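Local structure of lasso peptide isopeptidase AtxE2 (Asticcacaulis excentricus, 5TXE) at residues A545-S550 / N651-W656; L602-A607 / K626-I631. The protein hydrolyses the isopeptide bond of the lasso peptides astexin-2 and astexin-3, recognising their knotted shape and converting them to linear peptides. The protein carries 1 engineered substitution. All coordinates share one frame; numbering follows the deposited sequence.

Interaction 1 (A545-S550 / N651-W656); sequences AAVTSS and NRTIDW
Residues 651-656 of helix 643-662 lie across one face of the catalytic domain's central sheet and run nearly antiparallel to strand 545-548, at 168° with the segment axes 9.5 Å apart. Val547 and Trp656 make the tight part of the contact. Val547, a beta-branched residue suited to a strand, turns its two methyls to different helix residues. Val547 CG2, beside its backbone N, meets Trp656 CD1 at 3.5 Å, the valine branch and the indole running alongside in opposite senses. Val547 CG1, anti to the backbone N, lies 3.7 Å from Thr653 OG1, the two side chains set at a slant. Threonine suits the place, its buried hydroxyl also making a weak hydrogen bond to Val649 O one turn earlier. Trp656 holds CG anti to its backbone N (chi1 179°), carrying the indole down to the strand. There NE1 gives a weak, strongly bent hydrogen bond to Ala546 O, 3.1 Å long with 125° at the hydrogen. Small Ala545 leaves room for the ring, its CB 4.2 Å from Trp656 NE1. An alanine in place of Trp656 would probably loosen the helix on the sheet, since the packing against Val547 and the bond to Ala546 O would go. Trp660 and Trp678 stand edge-to-face with Trp656. The loose side belongs to the partly exposed Asn651 and Ile654, which do not touch the strand; buried Asp655 is held by Lys671 and Gln674. This is alpha/beta-hydrolase helix-on-sheet packing, mainly apolar, so fit rather than the bent N-H bond probably holds the helix in place.

Interaction 2 (L602-A607 / K626-I631); sequences LLIQSA and KPVELI
Backbone hydrogen bonds carry this pairing of two parallel strands at the edge of the alpha/beta-hydrolase sheet. Five form a regular ladder: Leu602 and Ile604 each use both N-H and C=O, and Ser606 N closes it on Ile631 O. The straightest at the hydrogen is Ile604 N to Glu629 O, 2.8 Å and 167°; Ile631 N to Ile604 O, 2.7 Å, is the shortest. The ladder starts at Pro627 O, the carbonyl of an inverse gamma turn centre, 3.0 Å from Leu602 N.

Apolar contacts line both faces. Ile604 CG2 lies 3.8 Å from Leu630 CD1, their side chains at a slant, on the face covered by helix 615-623. On the other, Leu603 CD1 reaches Ile631 CG1 at 3.9 Å, beneath helix 643-662. Branched aliphatic residues suit strand 602-607, which is buried along its length.

Polar ends bond beyond the strands: Glu629 OE1 forms a salt bridge with Arg677 NH1 and a hydrogen bond with Trp678 NE1; Gln605 OE1 is hydrogen-bonded to Tyr633 OH and Arg652 NH1, its NE2 to Val649 O. The ladder holds the backbone at Ser606 and so probably helps to place nearby Glu610, the inferred charge-relay acid.

Overall arrangement
After the N-terminal antiparallel sheets and the first strands of the mixed sheet, the chain reaches strand 545-548, then passes through several helices to strand 602-607. Helices 608-611 and 615-623 lead on to strand 628-633, where interaction 2 closes a short parallel crossover of 18 intervening residues. Helix 643-662 follows, and interaction 1 closes a longer loop of 100 residues back to strand 545-548, with all of interaction 2 inside it. The contacts do not cross. Strands 545-548 and 602-607 are sheet neighbours, joined by probable hydrogen bonds from Thr548 N to Leu603 O and from Gln605 N to Thr548 O. Together they tie three adjacent strands to one covering helix.

Interaction 1 (A545-S550 / N651-W656)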
ATOM      1  N   ALA A 545     -24.375   8.760   0.357  1.00 26.13           N
ATOM      2  CA  ALA A 545     -23.783   8.372  -0.961  1.00 25.02           C
ATOM      3  C   ALA A 545     -22.501   7.600  -0.742  1.00 24.93           C
ATOM      4  O   ALA A 545     -21.862   7.753   0.324  1.00 25.39           O
ATOM      5  CB  ALA A 545     -23.546   9.583  -1.820  1.00 24.16           C
ATOM      6  N   ALA A 546     -22.173   6.713  -1.677  1.00 22.87           N
ATOM      7  CA  ALA A 546     -20.980   5.917  -1.548  1.00 20.24           C
ATOM      8  C   ALA A 546     -20.319   5.631  -2.880  1.00 22.29           C
ATOM      9  O   ALA A 546     -20.980   5.679  -3.934  1.00 22.87           O
ATOM     10  CB  ALA A 546     -21.279   4.648  -0.807  1.00 21.20           C
ATOM     11  N   VAL A 547     -19.004   5.389  -2.814  1.00 20.55           N
ATOM     12  CA  VAL A 547     -18.207   4.954  -3.899  1.00 22.44           C
ATOM     13  C   VAL A 547     -17.358   3.805  -3.407  1.00 25.30           C
ATOM     14  O   VAL A 547     -16.857   3.849  -2.295  1.00 27.54           O
ATOM     15  CB  VAL A 547     -17.301   6.059  -4.411  1.00 25.16           C
ATOM     16  CG1 VAL A 547     -16.426   5.533  -5.549  1.00 26.67           C
ATOM     17  CG2 VAL A 547     -18.148   7.226  -4.925  1.00 24.83           C
ATOM     18  N   THR A 548     -17.236   2.744  -4.216  1.00 23.93           N
ATOM     19  CA  THR A 548     -16.345   1.621  -3.909  1.00 24.08           C
ATOM     20  C   THR A 548     -15.576   1.224  -5.173  1.00 23.40           C
ATOM     21  O   THR A 548     -16.065   1.430  -6.275  1.00 22.75           O
ATOM     22  CB  THR A 548     -17.131   0.447  -3.315  1.00 28.72           C
ATOM     23  OG1 THR A 548     -16.240  -0.582  -2.991  1.00 35.76           O
ATOM     24  CG2 THR A 548     -18.112  -0.187  -4.298  1.00 31.95           C
ATOM     25  N   SER A 549     -14.400   0.665  -5.038  1.00 22.51           N
ATOM     26  CA  SER A 549     -13.624   0.213  -6.190  1.00 27.87           C
ATOM     27  C   SER A 549     -13.938  -1.237  -6.564  1.00 27.56           C
ATOM     28  O   SER A 549     -13.571  -1.689  -7.636  1.00 33.58           O
ATOM     29  CB  SER A 549     -12.168   0.277  -5.875  1.00 27.72           C
ATOM     30  OG  SER A 549     -11.868  -0.742  -4.932  1.00 32.89           O
ATOM     31  N   SER A 550     -14.607  -1.950  -5.693  1.00 25.53           N
ATOM     32  CA  SER A 550     -14.979  -3.308  -5.971  1.00 28.91           C
ATOM     33  C   SER A 550     -16.276  -3.716  -5.261  1.00 29.97           C
ATOM     34  O   SER A 550     -16.741  -3.062  -4.332  1.00 28.42           O
ATOM     35  CB  SER A 550     -13.879  -4.267  -5.538  1.00 29.07           C
ATOM     36  OG  SER A 550     -13.682  -4.196  -4.129  1.00 27.99           O
ATOM     37  N   ASN A 651     -12.052  12.208 -10.922  1.00 24.74           N
ATOM     38  CA  ASN A 651     -13.042  13.192 -11.390  1.00 22.31           C
ATOM     39  C   ASN A 651     -14.468  12.716 -11.268  1.00 25.16           C
ATOM     40  O   ASN A 651     -15.348  13.495 -10.914  1.00 22.24           O
ATOM     41  CB  ASN A 651     -12.791  13.554 -12.831  1.00 22.01           C
ATOM     42  CG  ASN A 651     -11.665  14.552 -12.967  1.00 24.41           C
ATOM     43  OD1 ASN A 651     -11.540  15.439 -12.165  1.00 28.15           O
ATOM     44  ND2 ASN A 651     -10.874  14.425 -13.990  1.00 25.11           N
ATOM     45  N   ARG A 652     -14.716  11.440 -11.548  1.00 23.20           N
ATOM     46  CA  ARG A 652     -16.050  10.960 -11.433  1.00 22.45           C
ATOM     47  C   ARG A 652     -16.473  10.863  -9.952  1.00 22.94           C
ATOM     48  O   ARG A 652     -17.650  10.991  -9.616  1.00 19.96           O
ATOM     49  CB  ARG A 652     -16.174   9.612 -12.134  1.00 22.77           C
ATOM     50  CG  ARG A 652     -17.623   9.175 -12.294  1.00 23.16           C
ATOM     51  CD  ARG A 652     -17.690   7.797 -12.966  1.00 23.74           C
ATOM     52  NE  ARG A 652     -17.495   7.849 -14.419  1.00 25.87           N
ATOM     53  CZ  ARG A 652     -16.399   7.459 -15.059  1.00 23.82           C
ATOM     54  NH1 ARG A 652     -15.370   7.056 -14.422  1.00 21.26           N
ATOM     55  NH2 ARG A 652     -16.339   7.535 -16.379  1.00 26.72           N
ATOM     56  N   THR A 653     -15.539  10.521  -9.088  1.00 21.46           N
ATOM     57  CA  THR A 653     -15.872  10.405  -7.715  1.00 22.16           C
ATOM     58  C   THR A 653     -16.202  11.793  -7.114  1.00 23.99           C
ATOM     59  O   THR A 653     -17.150  11.920  -6.356  1.00 23.47           O
ATOM     60  CB  THR A 653     -14.733   9.762  -6.947  1.00 22.27           C
ATOM     61  OG1 THR A 653     -14.786   8.371  -7.199  1.00 23.40           O
ATOM     62  CG2 THR A 653     -14.892   9.981  -5.455  1.00 21.57           C
ATOM     63  N   ILE A 654     -15.462  12.831  -7.511  1.00 24.49           N
ATOM     64  CA  ILE A 654     -15.814  14.200  -7.115  1.00 24.66           C
ATOM     65  C   ILE A 654     -17.160  14.587  -7.686  1.00 26.81           C
ATOM     66  O   ILE A 654     -18.006  15.127  -6.970  1.00 30.07           O
ATOM     67  CB  ILE A 654     -14.746  15.193  -7.536  1.00 23.06           C
ATOM     68  CG1 ILE A 654     -13.519  14.970  -6.693  1.00 23.23           C
ATOM     69  CG2 ILE A 654     -15.185  16.630  -7.337  1.00 22.49           C
ATOM     70  CD1 ILE A 654     -12.282  15.652  -7.230  1.00 24.77           C
ATOM     71  N   ASP A 655     -17.400  14.291  -8.953  1.00 24.82           N
ATOM     72  CA  ASP A 655     -18.662  14.664  -9.543  1.00 25.23           C
ATOM     73  C   ASP A 655     -19.804  13.964  -8.801  1.00 24.98           C
ATOM     74  O   ASP A 655     -20.887  14.518  -8.609  1.00 22.47           O
ATOM     75  CB  ASP A 655     -18.758  14.243 -11.008  1.00 28.72           C
ATOM     76  CG  ASP A 655     -17.834  15.013 -11.952  1.00 32.74           C
ATOM     77  OD1 ASP A 655     -17.218  16.015 -11.542  1.00 33.05           O
ATOM     78  OD2 ASP A 655     -17.693  14.589 -13.125  1.00 31.94           O
ATOM     79  N   TRP A 656     -19.580  12.715  -8.450  1.00 24.28           N
ATOM     80  CA  TRP A 656     -20.629  11.930  -7.842  1.00 23.67           C
ATOM     81  C   TRP A 656     -21.032  12.555  -6.512  1.00 25.15           C
ATOM     82  O   TRP A 656     -22.225  12.722  -6.253  1.00 25.16           O
ATOM     83  CB  TRP A 656     -20.158  10.517  -7.628  1.00 21.52           C
ATOM     84  CG  TRP A 656     -21.063   9.569  -6.993  1.00 19.53           C
ATOM     85  CD1 TRP A 656     -20.987   9.130  -5.715  1.00 20.58           C
ATOM     86  CD2 TRP A 656     -22.064   8.794  -7.610  1.00 21.37           C
ATOM     87  NE1 TRP A 656     -21.912   8.163  -5.472  1.00 22.01           N
ATOM     88  CE2 TRP A 656     -22.605   7.937  -6.621  1.00 20.11           C
ATOM     89  CE3 TRP A 656     -22.603   8.758  -8.888  1.00 22.33           C
ATOM     90  CZ2 TRP A 656     -23.651   7.083  -6.869  1.00 20.74           C
ATOM     91  CZ3 TRP A 656     -23.640   7.849  -9.145  1.00 23.33           C
ATOM     92  CH2 TRP A 656     -24.114   6.999  -8.170  1.00 20.72           C
TER

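Interaction 2 (L602-A607 / K626-I631)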
ATOM      1  N   LEU A 602     -24.846   4.316  -4.922  1.00 23.86           N
ATOM      2  CA  LEU A 602     -23.549   3.661  -4.916  1.00 22.13           C
ATOM      3  C   LEU A 602     -22.954   3.651  -6.325  1.00 22.52           C
ATOM      4  O   LEU A 602     -23.595   3.181  -7.307  1.00 22.42           O
ATOM      5  CB  LEU A 602     -23.745   2.247  -4.474  1.00 27.16           C
ATOM      6  CG  LEU A 602     -22.506   1.366  -4.521  1.00 28.88           C
ATOM      7  CD1 LEU A 602     -21.441   1.890  -3.588  1.00 29.55           C
ATOM      8  CD2 LEU A 602     -22.829  -0.078  -4.191  1.00 28.01           C
ATOM      9  N   LEU A 603     -21.748   4.183  -6.416  1.00 20.01           N
ATOM     10  CA  LEU A 603     -20.939   4.120  -7.587  1.00 20.92           C
ATOM     11  C   LEU A 603     -19.831   3.110  -7.412  1.00 22.01           C
ATOM     12  O   LEU A 603     -19.087   3.205  -6.439  1.00 23.15           O
ATOM     13  CB  LEU A 603     -20.350   5.465  -7.884  1.00 21.31           C
ATOM     14  CG  LEU A 603     -19.372   5.514  -9.050  1.00 21.41           C
ATOM     15  CD1 LEU A 603     -20.060   5.289 -10.353  1.00 22.02           C
ATOM     16  CD2 LEU A 603     -18.757   6.896  -9.100  1.00 23.32           C
ATOM     17  N   ILE A 604     -19.700   2.163  -8.356  1.00 20.24           N
ATOM     18  CA  ILE A 604     -18.601   1.180  -8.321  1.00 21.04           C
ATOM     19  C   ILE A 604     -17.653   1.436  -9.503  1.00 19.69           C
ATOM     20  O   ILE A 604     -18.071   1.393 -10.672  1.00 21.71           O
ATOM     21  CB  ILE A 604     -19.141  -0.268  -8.407  1.00 22.25           C
ATOM     22  CG1 ILE A 604     -20.220  -0.516  -7.331  1.00 23.68           C
ATOM     23  CG2 ILE A 604     -18.064  -1.298  -8.240  1.00 19.95           C
ATOM     24  CD1 ILE A 604     -21.159  -1.662  -7.670  1.00 24.91           C
ATOM     25  N   GLN A 605     -16.385   1.661  -9.213  1.00 18.31           N
ATOM     26  CA  GLN A 605     -15.424   1.985 -10.251  1.00 19.43           C
ATOM     27  C   GLN A 605     -14.453   0.851 -10.261  1.00 21.41           C
ATOM     28  O   GLN A 605     -13.437   0.870  -9.537  1.00 21.13           O
ATOM     29  CB  GLN A 605     -14.761   3.312  -9.956  1.00 19.34           C
ATOM     30  CG  GLN A 605     -15.739   4.475 -10.060  1.00 19.65           C
ATOM     31  CD  GLN A 605     -15.111   5.776 -10.501  1.00 22.59           C
ATOM     32  OE1 GLN A 605     -14.832   5.961 -11.714  1.00 26.94           O
ATOM     33  NE2 GLN A 605     -14.959   6.726  -9.571  1.00 20.95           N
ATOM     34  N   SER A 606     -14.781  -0.188 -11.030  1.00 19.53           N
ATOM     35  CA  SER A 606     -14.069  -1.456 -10.933  1.00 20.42           C
ATOM     36  C   SER A 606     -13.058  -1.691 -12.045  1.00 18.77           C
ATOM     37  O   SER A 606     -13.283  -1.323 -13.184  1.00 20.48           O
ATOM     38  CB  SER A 606     -15.111  -2.594 -10.965  1.00 20.89           C
ATOM     39  OG  SER A 606     -14.532  -3.860 -10.771  1.00 20.91           O
ATOM     40  N   ALA A 607     -11.972  -2.358 -11.709  1.00 19.49           N
ATOM     41  CA  ALA A 607     -11.110  -2.993 -12.700  1.00 19.22           C
ATOM     42  C   ALA A 607     -11.864  -4.106 -13.395  1.00 19.76           C
ATOM     43  O   ALA A 607     -12.712  -4.745 -12.758  1.00 21.35           O
ATOM     44  CB  ALA A 607      -9.893  -3.570 -12.021  1.00 19.78           C
ATOM     45  N   LYS A 626     -32.633   0.459  -7.523  1.00 28.29           N
ATOM     46  CA  LYS A 626     -31.800   1.245  -6.667  1.00 26.61           C
ATOM     47  C   LYS A 626     -30.848   2.089  -7.479  1.00 29.31           C
ATOM     48  O   LYS A 626     -30.491   1.733  -8.612  1.00 29.94           O
ATOM     49  CB  LYS A 626     -31.041   0.298  -5.711  1.00 25.89           C
ATOM     50  CG  LYS A 626     -32.007  -0.609  -4.959  1.00 27.41           C
ATOM     51  CD  LYS A 626     -33.059   0.224  -4.181  1.00 27.35           C
ATOM     52  CE  LYS A 626     -34.050  -0.649  -3.442  1.00 32.19           C
ATOM     53  NZ  LYS A 626     -35.039   0.119  -2.626  1.00 29.14           N
ATOM     54  N   PRO A 627     -30.387   3.202  -6.893  1.00 29.20           N
ATOM     55  CA  PRO A 627     -29.448   4.100  -7.587  1.00 28.46           C
ATOM     56  C   PRO A 627     -27.984   3.661  -7.531  1.00 30.07           C
ATOM     57  O   PRO A 627     -27.201   4.238  -6.804  1.00 31.19           O
ATOM     58  CB  PRO A 627     -29.630   5.406  -6.852  1.00 30.56           C
ATOM     59  CG  PRO A 627     -30.058   5.008  -5.464  1.00 28.59           C
ATOM     60  CD  PRO A 627     -30.775   3.714  -5.569  1.00 29.36           C
ATOM     61  N   VAL A 628     -27.646   2.691  -8.381  1.00 25.85           N
ATOM     62  CA  VAL A 628     -26.346   2.083  -8.452  1.00 25.40           C
ATOM     63  C   VAL A 628     -25.801   2.297  -9.892  1.00 23.60           C
ATOM     64  O   VAL A 628     -26.558   2.339 -10.851  1.00 21.59           O
ATOM     65  CB  VAL A 628     -26.440   0.597  -8.149  1.00 26.59           C
ATOM     66  CG1 VAL A 628     -27.264  -0.123  -9.190  1.00 27.55           C
ATOM     67  CG2 VAL A 628     -25.072  -0.078  -8.084  1.00 27.16           C
ATOM     68  N   GLU A 629     -24.494   2.449 -10.019  1.00 24.60           N
ATOM     69  CA  GLU A 629     -23.835   2.555 -11.330  1.00 23.53           C
ATOM     70  C   GLU A 629     -22.495   1.868 -11.193  1.00 24.47           C
ATOM     71  O   GLU A 629     -21.820   1.962 -10.151  1.00 23.97           O
ATOM     72  CB  GLU A 629     -23.654   4.007 -11.735  1.00 23.31           C
ATOM     73  CG  GLU A 629     -22.932   4.171 -13.049  1.00 23.58           C
ATOM     74  CD  GLU A 629     -23.077   5.539 -13.667  1.00 22.70           C
ATOM     75  OE1 GLU A 629     -22.086   6.304 -13.686  1.00 25.35           O
ATOM     76  OE2 GLU A 629     -24.174   5.862 -14.167  1.00 26.29           O
ATOM     77  N   LEU A 630     -22.127   1.158 -12.257  1.00 24.30           N
ATOM     78  CA  LEU A 630     -20.881   0.397 -12.324  1.00 23.28           C
ATOM     79  C   LEU A 630     -20.086   0.855 -13.536  1.00 21.17           C
ATOM     80  O   LEU A 630     -20.612   0.957 -14.667  1.00 22.25           O
ATOM     81  CB  LEU A 630     -21.205  -1.105 -12.446  1.00 23.64           C
ATOM     82  CG  LEU A 630     -20.105  -2.094 -12.849  1.00 22.12           C
ATOM     83  CD1 LEU A 630     -19.007  -2.132 -11.795  1.00 22.91           C
ATOM     84  CD2 LEU A 630     -20.622  -3.499 -12.972  1.00 23.46           C
ATOM     85  N   ILE A 631     -18.824   1.136 -13.298  1.00 20.08           N
ATOM     86  CA  ILE A 631     -17.933   1.586 -14.316  1.00 18.64           C
ATOM     87  C   ILE A 631     -16.885   0.535 -14.425  1.00 18.36           C
ATOM     88  O   ILE A 631     -16.420   0.043 -13.427  1.00 20.17           O
ATOM     89  CB  ILE A 631     -17.219   2.883 -13.948  1.00 19.44           C
ATOM     90  CG1 ILE A 631     -18.209   3.976 -13.544  1.00 19.64           C
ATOM     91  CG2 ILE A 631     -16.363   3.406 -15.098  1.00 20.46           C
ATOM     92  CD1 ILE A 631     -19.178   4.487 -14.639  1.00 18.10           C
TER